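Local coordinates for protein adenosine kinase (Sinorhizobium meliloti, PDB 3UBO) that binds adenosine and ADP and probably transfers a phosphate from ATP to adenosine, as pfkB-type kinases do, at residues K82-Q87 and L133-E138; G100-T105 and D143-V148; L139-V144 and K168-E173. All blocks are in the same frame, centred on the assembly; numbering follows the deposited sequence.

How the contacts relate
The three contacts hold the loop between strand 127-132 and helix 146-150 against three different parts of the fold. Contact 1 fixes the start of this loop on the segment after strand 77-80, contact 2 its end on edge strand 102-103, and contact 3 its middle on helix 168-179. Contacts 2 and 3 share D143 and V144, and their centres lie about 12 Å apart; contact 1 is centred about 16 Å from contact 2 and 15 Å from contact 3. A long, weak ion pair, K82 NZ to D143 OD1 at 3.4 Å, joins contact 1 to both others. Contact 1 is near the substrate, with the C136 side chain about 7 Å from the bound adenosine.

Contact 1 of 3, residues K82-Q87 and L133-E138; sequences KVADDQ and LGACVE
A first torsion of -125° sends the K82 side chain over C136, and a sharp bend at the second (-19°) lays its methylenes along the turn formed by A135 to E138. K82 CB lies over C136 CA, and K82 CG is 3.5 Å from A135 O. Further along the chain, K82 CE passes 3.5 Å from E138 O. These are van der Waals contacts of an aliphatic chain with peptide groups, and the one close side-chain partner of K82 CG there is E138 CB, 4.0 Å away. The turn is closed by its own bond, E138 N to A135 O at 3.0 Å, and K82 packs on its surface. Beyond CE the lysine leaves the turn, and its NZ makes a long, weak ion pair with D143. C136 has SG beside its own backbone N (chi1 -56°), which brings C136 SG to 3.4 Å from K82 O.

In this pfkB-type fold, segment 82-87 leads out of strand 77-80 of the large parallel sheet, whereas 133-138 follows strand 127-132 of the smaller mixed sheet that forms the lid; the contact therefore joins core to lid. A135 makes the second part of the contact. Its methyl is directed at the V83-A84 peptide, A135 CB lying 3.6 Å from A84 N, with the methyl of A84 next to it. The N-H side of that peptide is held by T114 OG1, which also bonds D86 OD1. D86 in turn N-caps helix 87-98 through G89 N, and Q87 OE1 is hydrogen-bonded to L88 N of the second subunit.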
ATOM      1  N   LYS A  82      -8.997   4.782  18.044  1.00 56.96           N
ATOM      2  CA  LYS A  82     -10.097   3.834  18.171  1.00 53.61           C
ATOM      3  C   LYS A  82     -10.133   2.869  16.991  1.00 53.94           C
ATOM      4  O   LYS A  82     -10.336   3.278  15.847  1.00 50.34           O
ATOM      5  CB  LYS A  82     -11.432   4.573  18.286  1.00 55.06           C
ATOM      6  CG  LYS A  82     -12.240   4.205  19.520  1.00 61.00           C
ATOM      7  CD  LYS A  82     -11.776   2.884  20.110  1.00 57.49           C
ATOM      8  CE  LYS A  82     -11.689   2.956  21.626  1.00 52.82           C
ATOM      9  NZ  LYS A  82     -11.189   1.683  22.214  1.00 57.60           N
ATOM     10  N   VAL A  83      -9.934   1.586  17.276  1.00 50.75           N
ATOM     11  CA  VAL A  83      -9.946   0.560  16.241  1.00 49.68           C
ATOM     12  C   VAL A  83     -10.641  -0.707  16.730  1.00 54.69           C
ATOM     13  O   VAL A  83     -10.708  -0.965  17.932  1.00 58.32           O
ATOM     14  CB  VAL A  83      -8.520   0.205  15.781  1.00 53.67           C
ATOM     15  CG1 VAL A  83      -7.855   1.414  15.138  1.00 50.38           C
ATOM     16  CG2 VAL A  83      -7.695  -0.303  16.953  1.00 49.08           C
ATOM     17  N   ALA A  84     -11.158  -1.493  15.791  1.00 53.59           N
ATOM     18  CA  ALA A  84     -11.837  -2.709  16.120  1.00 53.36           C
ATOM     19  C   ALA A  84     -10.878  -3.882  16.155  1.00 54.49           C
ATOM     20  O   ALA A  84      -9.735  -3.794  15.765  1.00 54.72           O
ATOM     21  CB  ALA A  84     -12.988  -2.941  15.218  1.00 52.96           C
ATOM     22  N   ASP A  85     -11.345  -4.968  16.738  1.00 61.85           N
ATOM     23  CA  ASP A  85     -10.581  -6.190  16.946  1.00 61.41           C
ATOM     24  C   ASP A  85     -10.431  -6.955  15.600  1.00 62.67           C
ATOM     25  O   ASP A  85     -10.206  -8.168  15.566  1.00 64.28           O
ATOM     26  CB  ASP A  85     -11.338  -7.041  17.972  1.00 66.97           C
ATOM     27  CG  ASP A  85     -10.598  -8.347  18.326  1.00 72.67           C
ATOM     28  OD1 ASP A  85      -9.413  -8.458  17.874  1.00 68.14           O
ATOM     29  OD2 ASP A  85     -11.186  -9.228  19.067  1.00 74.08           O
ATOM     30  N   ASP A  86     -10.510  -6.227  14.485  1.00 61.90           N
ATOM     31  CA  ASP A  86     -10.526  -6.817  13.121  1.00 57.76           C
ATOM     32  C   ASP A  86      -9.174  -6.704  12.332  1.00 57.09           C
ATOM     33  O   ASP A  86      -8.133  -6.339  12.878  1.00 57.80           O
ATOM     34  CB  ASP A  86     -11.682  -6.192  12.335  1.00 53.36           C
ATOM     35  CG  ASP A  86     -11.581  -4.696  12.283  1.00 53.77           C
ATOM     36  OD1 ASP A  86     -10.408  -4.234  12.382  1.00 51.34           O
ATOM     37  OD2 ASP A  86     -12.638  -4.007  12.138  1.00 53.97           O
ATOM     38  N   GLN A  87      -9.210  -7.059  11.048  1.00 54.71           N
ATOM     39  CA  GLN A  87      -8.025  -7.233  10.267  1.00 53.66           C
ATOM     40  C   GLN A  87      -7.462  -5.852   9.897  1.00 53.53           C
ATOM     41  O   GLN A  87      -6.244  -5.661   9.752  1.00 49.33           O
ATOM     42  CB  GLN A  87      -8.370  -8.054   9.056  1.00 49.11           C
ATOM     43  CG  GLN A  87      -7.956  -9.442   9.227  1.00 48.63           C
ATOM     44  CD  GLN A  87      -8.615 -10.299   8.211  1.00 51.08           C
ATOM     45  OE1 GLN A  87      -9.499  -9.843   7.493  1.00 52.77           O
ATOM     46  NE2 GLN A  87      -8.198 -11.544   8.123  1.00 51.78           N
ATOM     47  N   LEU A 133     -16.432   6.629   9.889  1.00 49.98           N
ATOM     48  CA  LEU A 133     -15.748   6.643  11.178  1.00 49.83           C
ATOM     49  C   LEU A 133     -15.609   5.300  11.896  1.00 52.33           C
ATOM     50  O   LEU A 133     -14.701   5.132  12.708  1.00 51.83           O
ATOM     51  CB  LEU A 133     -16.359   7.707  12.065  1.00 48.28           C
ATOM     52  CG  LEU A 133     -16.083   9.081  11.485  1.00 53.69           C
ATOM     53  CD1 LEU A 133     -17.070  10.193  11.911  1.00 52.94           C
ATOM     54  CD2 LEU A 133     -14.652   9.396  11.823  1.00 52.31           C
ATOM     55  N   GLY A 134     -16.469   4.323  11.588  1.00 52.08           N
ATOM     56  CA  GLY A 134     -16.362   2.986  12.202  1.00 50.93           C
ATOM     57  C   GLY A 134     -16.095   3.049  13.699  1.00 55.26           C
ATOM     58  O   GLY A 134     -16.699   3.884  14.386  1.00 56.12           O
ATOM     59  N   ALA A 135     -15.233   2.146  14.194  1.00 55.78           N
ATOM     60  CA  ALA A 135     -14.749   2.132  15.571  1.00 51.88           C
ATOM     61  C   ALA A 135     -14.450   3.532  16.190  1.00 54.86           C
ATOM     62  O   ALA A 135     -14.860   3.815  17.299  1.00 57.15           O
ATOM     63  CB  ALA A 135     -13.557   1.151  15.719  1.00 49.70           C
ATOM     64  N   CYS A 136     -13.801   4.446  15.481  1.00 53.90           N
ATOM     65  CA  CYS A 136     -13.590   5.807  15.974  1.00 53.23           C
ATOM     66  C   CYS A 136     -14.732   6.539  16.784  1.00 58.18           C
ATOM     67  O   CYS A 136     -14.484   7.530  17.468  1.00 60.71           O
ATOM     68  CB  CYS A 136     -13.083   6.687  14.811  1.00 53.06           C
ATOM     69  SG  CYS A 136     -11.545   5.944  14.065  1.00 54.90           S
ATOM     70  N   VAL A 137     -15.977   6.119  16.734  1.00 57.79           N
ATOM     71  CA  VAL A 137     -16.973   6.888  17.516  1.00 61.01           C
ATOM     72  C   VAL A 137     -16.964   6.504  19.012  1.00 59.52           C
ATOM     73  O   VAL A 137     -17.313   7.292  19.871  1.00 59.00           O
ATOM     74  CB  VAL A 137     -18.391   6.734  16.962  1.00 58.85           C
ATOM     75  CG1 VAL A 137     -18.525   7.410  15.606  1.00 54.71           C
ATOM     76  CG2 VAL A 137     -18.752   5.242  16.922  1.00 57.12           C
ATOM     77  N   GLU A 138     -16.531   5.271  19.261  1.00 61.75           N
ATOM     78  CA  GLU A 138     -16.295   4.651  20.579  1.00 60.68           C
ATOM     79  C   GLU A 138     -15.075   5.208  21.294  1.00 61.94           C
ATOM     80  O   GLU A 138     -14.676   4.681  22.311  1.00 63.87           O
ATOM     81  CB  GLU A 138     -16.015   3.135  20.436  1.00 59.70           C
ATOM     82  CG  GLU A 138     -17.090   2.282  19.772  1.00 62.09           C
ATOM     83  CD  GLU A 138     -18.427   2.224  20.548  1.00 66.72           C
ATOM     84  OE1 GLU A 138     -18.450   2.682  21.743  1.00 68.88           O
ATOM     85  OE2 GLU A 138     -19.444   1.709  19.965  1.00 64.56           O
TER

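Contact 2 of 3, residues G100-T105 and D143-V148; sequences GVHFQT and DVEDDV
E145 reaches across to H102, Q104 and T105 from the residue just before helix 146-150. Its CB and CG carry the chain toward segment 100-105, and a partly turned second torsion (chi2 149°) sets the carboxylate between the imidazole and the backbone at Q104. E145 CD approaches Q104 CB to 3.7 Å, so the flat group has a methylene against it. E145 OE1 accepts the hydrogen bond of the contact, 2.6 Å from H102 NE2. The bond is nearly straight (166° at the hydrogen), runs close to the imidazole plane and meets OE1 on its syn side, although ring and carboxylate planes are turned 54° against each other. E145 OE1 also lies 3.4 Å from Q104 CB. E145 OE2 receives a water proton at 2.8 Å, and this water accepts the N-H of Q104 at 2.8 Å from Q104 N; the two oxygens thus bind a side chain and, indirectly, the backbone of the same segment, just past the strand. Pairing with a carboxylate would be expected to favour the protonated form of the imidazole.

An apolar group borders this polar centre: V148 CG2, from the first turn of the helix, comes obliquely to 3.9 Å from H102 NE2. Separately, a methyl meets a carboxylate oxygen where T105 CG2 rests 3.8 Å from D143 OD1.

Strand 102-103 is an edge of the parallel sheet, bonded through H102 to A77 and Y79 of strand 77-80. F103 points away from the contact and packs on helix 87-98, whereas E145 and T105 touch F80 of strand 77-80, and V144 and D146 lean on I177 of helix 168-179.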
ATOM      1  N   GLY A 100       7.691   2.551  15.966  1.00 57.13           N
ATOM      2  CA  GLY A 100       8.305   2.706  17.280  1.00 53.54           C
ATOM      3  C   GLY A 100       7.436   3.586  18.185  1.00 56.33           C
ATOM      4  O   GLY A 100       7.843   3.961  19.274  1.00 54.51           O
ATOM      5  N   VAL A 101       6.223   3.907  17.729  1.00 56.50           N
ATOM      6  CA  VAL A 101       5.278   4.626  18.558  1.00 55.04           C
ATOM      7  C   VAL A 101       4.644   3.690  19.581  1.00 55.53           C
ATOM      8  O   VAL A 101       4.559   2.468  19.369  1.00 55.69           O
ATOM      9  CB  VAL A 101       4.195   5.350  17.741  1.00 53.08           C
ATOM     10  CG1 VAL A 101       3.098   5.804  18.647  1.00 53.65           C
ATOM     11  CG2 VAL A 101       4.780   6.509  17.025  1.00 52.59           C
ATOM     12  N   HIS A 102       4.257   4.283  20.717  1.00 57.11           N
ATOM     13  CA  HIS A 102       3.608   3.584  21.842  1.00 56.99           C
ATOM     14  C   HIS A 102       2.128   3.668  21.547  1.00 57.17           C
ATOM     15  O   HIS A 102       1.537   4.781  21.422  1.00 54.84           O
ATOM     16  CB  HIS A 102       3.962   4.191  23.244  1.00 55.40           C
ATOM     17  CG  HIS A 102       3.111   3.661  24.381  1.00 59.75           C
ATOM     18  ND1 HIS A 102       3.464   2.553  25.135  1.00 59.48           N
ATOM     19  CD2 HIS A 102       1.910   4.086  24.878  1.00 59.01           C
ATOM     20  CE1 HIS A 102       2.513   2.310  26.029  1.00 59.16           C
ATOM     21  NE2 HIS A 102       1.566   3.231  25.899  1.00 58.62           N
ATOM     22  N   PHE A 103       1.564   2.474  21.387  1.00 57.60           N
ATOM     23  CA  PHE A 103       0.142   2.307  21.061  1.00 57.30           C
ATOM     24  C   PHE A 103      -0.454   1.121  21.814  1.00 56.49           C
ATOM     25  O   PHE A 103      -0.132  -0.032  21.497  1.00 56.19           O
ATOM     26  CB  PHE A 103      -0.039   2.042  19.577  1.00 55.84           C
ATOM     27  CG  PHE A 103      -1.477   1.987  19.181  1.00 56.71           C
ATOM     28  CD1 PHE A 103      -2.281   3.122  19.334  1.00 53.64           C
ATOM     29  CD2 PHE A 103      -2.039   0.813  18.657  1.00 53.21           C
ATOM     30  CE1 PHE A 103      -3.604   3.095  18.946  1.00 52.86           C
ATOM     31  CE2 PHE A 103      -3.355   0.793  18.290  1.00 51.00           C
ATOM     32  CZ  PHE A 103      -4.142   1.933  18.427  1.00 50.68           C
ATOM     33  N   GLN A 104      -1.315   1.410  22.794  1.00 58.14           N
ATOM     34  CA  GLN A 104      -1.763   0.413  23.768  1.00 57.13           C
ATOM     35  C   GLN A 104      -3.276   0.474  23.886  1.00 58.64           C
ATOM     36  O   GLN A 104      -3.893  -0.496  24.316  1.00 59.25           O
ATOM     37  CB  GLN A 104      -1.066   0.625  25.114  1.00 54.74           C
ATOM     38  CG  GLN A 104       0.350   0.099  25.098  1.00 58.43           C
ATOM     39  CD  GLN A 104       0.404  -1.385  24.660  1.00 61.39           C
ATOM     40  OE1 GLN A 104      -0.420  -2.192  25.146  1.00 67.35           O
ATOM     41  NE2 GLN A 104       1.340  -1.755  23.743  1.00 52.22           N
ATOM     42  N   THR A 105      -3.874   1.600  23.479  1.00 57.74           N
ATOM     43  CA  THR A 105      -5.336   1.697  23.386  1.00 57.89           C
ATOM     44  C   THR A 105      -6.084   0.386  23.056  1.00 58.85           C
ATOM     45  O   THR A 105      -5.652  -0.369  22.180  1.00 56.18           O
ATOM     46  CB  THR A 105      -5.798   2.821  22.493  1.00 56.18           C
ATOM     47  OG1 THR A 105      -5.484   4.043  23.160  1.00 57.33           O
ATOM     48  CG2 THR A 105      -7.293   2.724  22.361  1.00 52.07           C
ATOM     49  N   ASP A 143     -10.152   5.961  27.384  1.00 63.08           N
ATOM     50  CA  ASP A 143      -9.039   5.576  26.520  1.00 62.93           C
ATOM     51  C   ASP A 143      -7.788   6.459  26.688  1.00 63.31           C
ATOM     52  O   ASP A 143      -6.761   6.216  26.025  1.00 62.20           O
ATOM     53  CB  ASP A 143      -9.511   5.608  25.056  1.00 62.39           C
ATOM     54  CG  ASP A 143     -10.404   4.429  24.682  1.00 58.05           C
ATOM     55  OD1 ASP A 143     -10.007   3.268  25.000  1.00 53.00           O
ATOM     56  OD2 ASP A 143     -11.452   4.704  24.032  1.00 55.54           O
ATOM     57  N   VAL A 144      -7.901   7.497  27.534  1.00 64.98           N
ATOM     58  CA  VAL A 144      -6.746   8.266  28.020  1.00 63.41           C
ATOM     59  C   VAL A 144      -5.868   7.316  28.864  1.00 63.77           C
ATOM     60  O   VAL A 144      -6.324   6.809  29.880  1.00 67.16           O
ATOM     61  CB  VAL A 144      -7.149   9.572  28.796  1.00 59.13           C
ATOM     62  CG1 VAL A 144      -5.955  10.232  29.252  1.00 60.55           C
ATOM     63  CG2 VAL A 144      -7.969  10.555  27.904  1.00 60.63           C
ATOM     64  N   GLU A 145      -4.677   6.949  28.372  1.00 63.28           N
ATOM     65  CA  GLU A 145      -3.630   6.405  29.243  1.00 64.03           C
ATOM     66  C   GLU A 145      -3.082   7.641  29.973  1.00 67.68           C
ATOM     67  O   GLU A 145      -2.673   8.653  29.352  1.00 69.08           O
ATOM     68  CB  GLU A 145      -2.503   5.654  28.508  1.00 63.19           C
ATOM     69  CG  GLU A 145      -2.745   4.197  28.173  1.00 60.13           C
ATOM     70  CD  GLU A 145      -2.010   3.757  26.878  1.00 65.39           C
ATOM     71  OE1 GLU A 145      -0.800   3.415  27.010  1.00 65.43           O
ATOM     72  OE2 GLU A 145      -2.646   3.748  25.752  1.00 61.05           O
ATOM     73  N   ASP A 146      -3.104   7.553  31.293  1.00 69.45           N
ATOM     74  CA  ASP A 146      -2.991   8.676  32.209  1.00 69.92           C
ATOM     75  C   ASP A 146      -1.522   9.143  32.371  1.00 69.00           C
ATOM     76  O   ASP A 146      -1.144  10.351  32.222  1.00 63.80           O
ATOM     77  CB  ASP A 146      -3.541   8.121  33.543  1.00 72.31           C
ATOM     78  CG  ASP A 146      -4.007   9.209  34.455  1.00 76.93           C
ATOM     79  OD1 ASP A 146      -3.465  10.332  34.250  1.00 81.44           O
ATOM     80  OD2 ASP A 146      -4.892   8.983  35.330  1.00 74.56           O
ATOM     81  N   ASP A 147      -0.729   8.121  32.706  1.00 70.28           N
ATOM     82  CA  ASP A 147       0.699   8.206  32.923  1.00 69.08           C
ATOM     83  C   ASP A 147       1.297   8.765  31.659  1.00 68.79           C
ATOM     84  O   ASP A 147       2.063   9.759  31.679  1.00 70.24           O
ATOM     85  CB  ASP A 147       1.291   6.814  33.294  1.00 71.40           C
ATOM     86  CG  ASP A 147       0.808   5.675  32.372  1.00 71.10           C
ATOM     87  OD1 ASP A 147      -0.397   5.637  32.085  1.00 68.85           O
ATOM     88  OD2 ASP A 147       1.624   4.821  31.925  1.00 71.89           O
ATOM     89  N   VAL A 148       0.901   8.150  30.543  1.00 69.18           N
ATOM     90  CA  VAL A 148       1.329   8.571  29.205  1.00 65.80           C
ATOM     91  C   VAL A 148       1.050  10.058  28.879  1.00 63.45           C
ATOM     92  O   VAL A 148       1.981  10.734  28.526  1.00 64.61           O
ATOM     93  CB  VAL A 148       0.881   7.515  28.138  1.00 67.23           C
ATOM     94  CG1 VAL A 148       1.397   7.822  26.704  1.00 61.23           C
ATOM     95  CG2 VAL A 148       1.350   6.089  28.612  1.00 68.08           C
TER
HETATM   96  O   HOH W   1      -1.358   4.130  23.331  1.00 60.51           O

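Contact 3 of 3, residues L139-V144 and K168-E173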
ATOM      1  N   LEU A 139     -14.425   6.229  20.755  1.00 62.83           N
ATOM      2  CA  LEU A 139     -13.246   6.695  21.446  1.00 62.10           C
ATOM      3  C   LEU A 139     -13.704   7.701  22.452  1.00 63.98           C
ATOM      4  O   LEU A 139     -14.467   8.648  22.116  1.00 64.80           O
ATOM      5  CB  LEU A 139     -12.241   7.353  20.502  1.00 61.73           C
ATOM      6  CG  LEU A 139     -11.047   8.033  21.206  1.00 59.63           C
ATOM      7  CD1 LEU A 139      -9.827   7.078  21.393  1.00 56.04           C
ATOM      8  CD2 LEU A 139     -10.708   9.366  20.550  1.00 51.53           C
ATOM      9  N   GLY A 140     -13.209   7.515  23.661  1.00 60.35           N
ATOM     10  CA  GLY A 140     -13.534   8.461  24.697  1.00 67.42           C
ATOM     11  C   GLY A 140     -12.569   8.466  25.874  1.00 67.50           C
ATOM     12  O   GLY A 140     -11.438   7.914  25.760  1.00 64.45           O
ATOM     13  N   PRO A 141     -13.010   9.084  27.006  1.00 67.44           N
ATOM     14  CA  PRO A 141     -12.194   9.346  28.186  1.00 63.16           C
ATOM     15  C   PRO A 141     -11.610   8.094  28.707  1.00 62.04           C
ATOM     16  O   PRO A 141     -10.527   8.159  29.231  1.00 63.28           O
ATOM     17  CB  PRO A 141     -13.176   9.937  29.151  1.00 60.20           C
ATOM     18  CG  PRO A 141     -14.096  10.685  28.291  1.00 63.82           C
ATOM     19  CD  PRO A 141     -14.298   9.785  27.106  1.00 68.46           C
ATOM     20  N   GLU A 142     -12.244   6.963  28.489  1.00 62.05           N
ATOM     21  CA  GLU A 142     -11.794   5.717  29.094  1.00 63.87           C
ATOM     22  C   GLU A 142     -10.471   5.314  28.505  1.00 65.74           C
ATOM     23  O   GLU A 142      -9.755   4.450  29.046  1.00 64.77           O
ATOM     24  CB  GLU A 142     -12.837   4.684  28.759  1.00 64.57           C
ATOM     25  CG  GLU A 142     -14.174   5.426  28.713  1.00 68.32           C
ATOM     26  CD  GLU A 142     -15.120   4.931  27.632  1.00 75.48           C
ATOM     27  OE1 GLU A 142     -14.869   5.238  26.400  1.00 71.85           O
ATOM     28  OE2 GLU A 142     -16.119   4.250  28.052  1.00 73.97           O
ATOM     29  N   ASP A 143     -10.152   5.961  27.384  1.00 63.08           N
ATOM     30  CA  ASP A 143      -9.039   5.576  26.520  1.00 62.93           C
ATOM     31  C   ASP A 143      -7.788   6.459  26.688  1.00 63.31           C
ATOM     32  O   ASP A 143      -6.761   6.216  26.025  1.00 62.20           O
ATOM     33  CB  ASP A 143      -9.511   5.608  25.056  1.00 62.39           C
ATOM     34  CG  ASP A 143     -10.404   4.429  24.682  1.00 58.05           C
ATOM     35  OD1 ASP A 143     -10.007   3.268  25.000  1.00 53.00           O
ATOM     36  OD2 ASP A 143     -11.452   4.704  24.032  1.00 55.54           O
ATOM     37  N   VAL A 144      -7.901   7.497  27.534  1.00 64.98           N
ATOM     38  CA  VAL A 144      -6.746   8.266  28.020  1.00 63.41           C
ATOM     39  C   VAL A 144      -5.868   7.316  28.864  1.00 63.77           C
ATOM     40  O   VAL A 144      -6.324   6.809  29.880  1.00 67.16           O
ATOM     41  CB  VAL A 144      -7.149   9.572  28.796  1.00 59.13           C
ATOM     42  CG1 VAL A 144      -5.955  10.232  29.252  1.00 60.55           C
ATOM     43  CG2 VAL A 144      -7.969  10.555  27.904  1.00 60.63           C
ATOM     44  N   LYS A 168     -14.087  14.788  22.153  1.00 67.45           N
ATOM     45  CA  LYS A 168     -13.983  16.018  22.964  1.00 67.78           C
ATOM     46  C   LYS A 168     -13.855  15.776  24.530  1.00 70.64           C
ATOM     47  O   LYS A 168     -13.125  16.515  25.214  1.00 70.89           O
ATOM     48  CB  LYS A 168     -15.154  16.976  22.637  1.00 68.52           C
ATOM     49  CG  LYS A 168     -16.583  16.470  23.064  1.00 67.86           C
ATOM     50  CD  LYS A 168     -17.679  16.965  22.080  1.00 69.71           C
ATOM     51  CE  LYS A 168     -18.462  18.225  22.543  1.00 71.52           C
ATOM     52  NZ  LYS A 168     -18.822  19.282  21.466  1.00 67.96           N
ATOM     53  N   ASP A 169     -14.521  14.756  25.083  1.00 65.54           N
ATOM     54  CA  ASP A 169     -14.394  14.451  26.535  1.00 71.73           C
ATOM     55  C   ASP A 169     -13.170  13.571  26.875  1.00 71.31           C
ATOM     56  O   ASP A 169     -12.808  13.417  28.048  1.00 69.44           O
ATOM     57  CB  ASP A 169     -15.667  13.789  27.190  1.00 63.88           C
ATOM     58  CG  ASP A 169     -16.992  14.378  26.670  1.00 68.62           C
ATOM     59  OD1 ASP A 169     -17.103  15.620  26.470  1.00 68.52           O
ATOM     60  OD2 ASP A 169     -17.930  13.570  26.422  1.00 69.84           O
ATOM     61  N   ALA A 170     -12.563  12.949  25.876  1.00 68.92           N
ATOM     62  CA  ALA A 170     -11.305  12.276  26.146  1.00 68.94           C
ATOM     63  C   ALA A 170     -10.209  13.340  26.072  1.00 68.77           C
ATOM     64  O   ALA A 170      -9.107  13.110  26.592  1.00 68.27           O
ATOM     65  CB  ALA A 170     -11.039  11.150  25.148  1.00 67.20           C
ATOM     66  N   ILE A 171     -10.565  14.493  25.471  1.00 67.79           N
ATOM     67  CA  ILE A 171      -9.688  15.636  25.181  1.00 67.46           C
ATOM     68  C   ILE A 171      -9.599  16.692  26.305  1.00 68.41           C
ATOM     69  O   ILE A 171      -8.477  17.004  26.743  1.00 67.98           O
ATOM     70  CB  ILE A 171     -10.012  16.361  23.781  1.00 68.87           C
ATOM     71  CG1 ILE A 171      -9.638  15.510  22.543  1.00 65.81           C
ATOM     72  CG2 ILE A 171      -9.276  17.743  23.628  1.00 66.30           C
ATOM     73  CD1 ILE A 171      -8.255  14.900  22.564  1.00 63.27           C
ATOM     74  N   ARG A 172     -10.736  17.260  26.743  1.00 69.81           N
ATOM     75  CA  ARG A 172     -10.761  18.177  27.914  1.00 69.36           C
ATOM     76  C   ARG A 172      -9.764  17.605  28.915  1.00 67.05           C
ATOM     77  O   ARG A 172      -8.890  18.323  29.449  1.00 63.81           O
ATOM     78  CB  ARG A 172     -12.163  18.244  28.592  1.00 66.56           C
ATOM     79  CG  ARG A 172     -12.204  17.407  29.859  1.00 68.15           C
ATOM     80  CD  ARG A 172     -13.350  17.647  30.899  1.00 70.39           C
ATOM     81  NE  ARG A 172     -14.624  17.002  30.566  1.00 65.95           N
ATOM     82  CZ  ARG A 172     -15.575  17.617  29.847  1.00 69.63           C
ATOM     83  NH1 ARG A 172     -15.362  18.874  29.377  1.00 68.24           N
ATOM     84  NH2 ARG A 172     -16.730  16.984  29.583  1.00 63.96           N
ATOM     85  N   GLU A 173      -9.906  16.281  29.068  1.00 65.70           N
ATOM     86  CA  GLU A 173      -9.288  15.426  30.072  1.00 66.22           C
ATOM     87  C   GLU A 173      -7.782  15.213  29.965  1.00 66.86           C
ATOM     88  O   GLU A 173      -7.069  15.230  30.972  1.00 68.79           O
ATOM     89  CB  GLU A 173      -9.979  14.047  30.037  1.00 68.36           C
ATOM     90  CG  GLU A 173     -10.034  13.264  31.383  1.00 66.12           C
ATOM     91  CD  GLU A 173     -10.831  13.989  32.517  1.00 68.82           C
ATOM     92  OE1 GLU A 173     -11.983  14.537  32.303  1.00 63.17           O
ATOM     93  OE2 GLU A 173     -10.253  13.998  33.627  1.00 70.35           O
TER
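Within 139-144 the backbone makes a short 3-10 turn at 141-143, closed by D143 N to G140 O at 2.8 Å and V144 N to P141 O at 3.2 Å, and it presses against the first turn of helix 168-179 with P141 and A170 as the nearest pair. The methyl of A170 is the apolar centre. P141 CD and V144 CG2 both pack on A170 CB, at 4.0 and 4.2 Å. V144 has CG1 anti to its backbone N (chi1 179°), and this leaves CG2 to reach the helix, near A170 O as well. The proline ring also touches D169, one residue earlier, where P141 CG lies 3.6 Å from D169 CB. A weak bond from G140 N to D143 OD2, 3.3 Å, ties the start of the turn to its end. No hydrogen bond crosses the contact.

R166 forms a salt bridge with E142, while W162 lies against K168 and I171. Helix 168-179 is the crossover helix between the neighbouring parallel strands 152-158 and 184-188, and the turn rests on its N-terminal end before the chain enters helix 146-150.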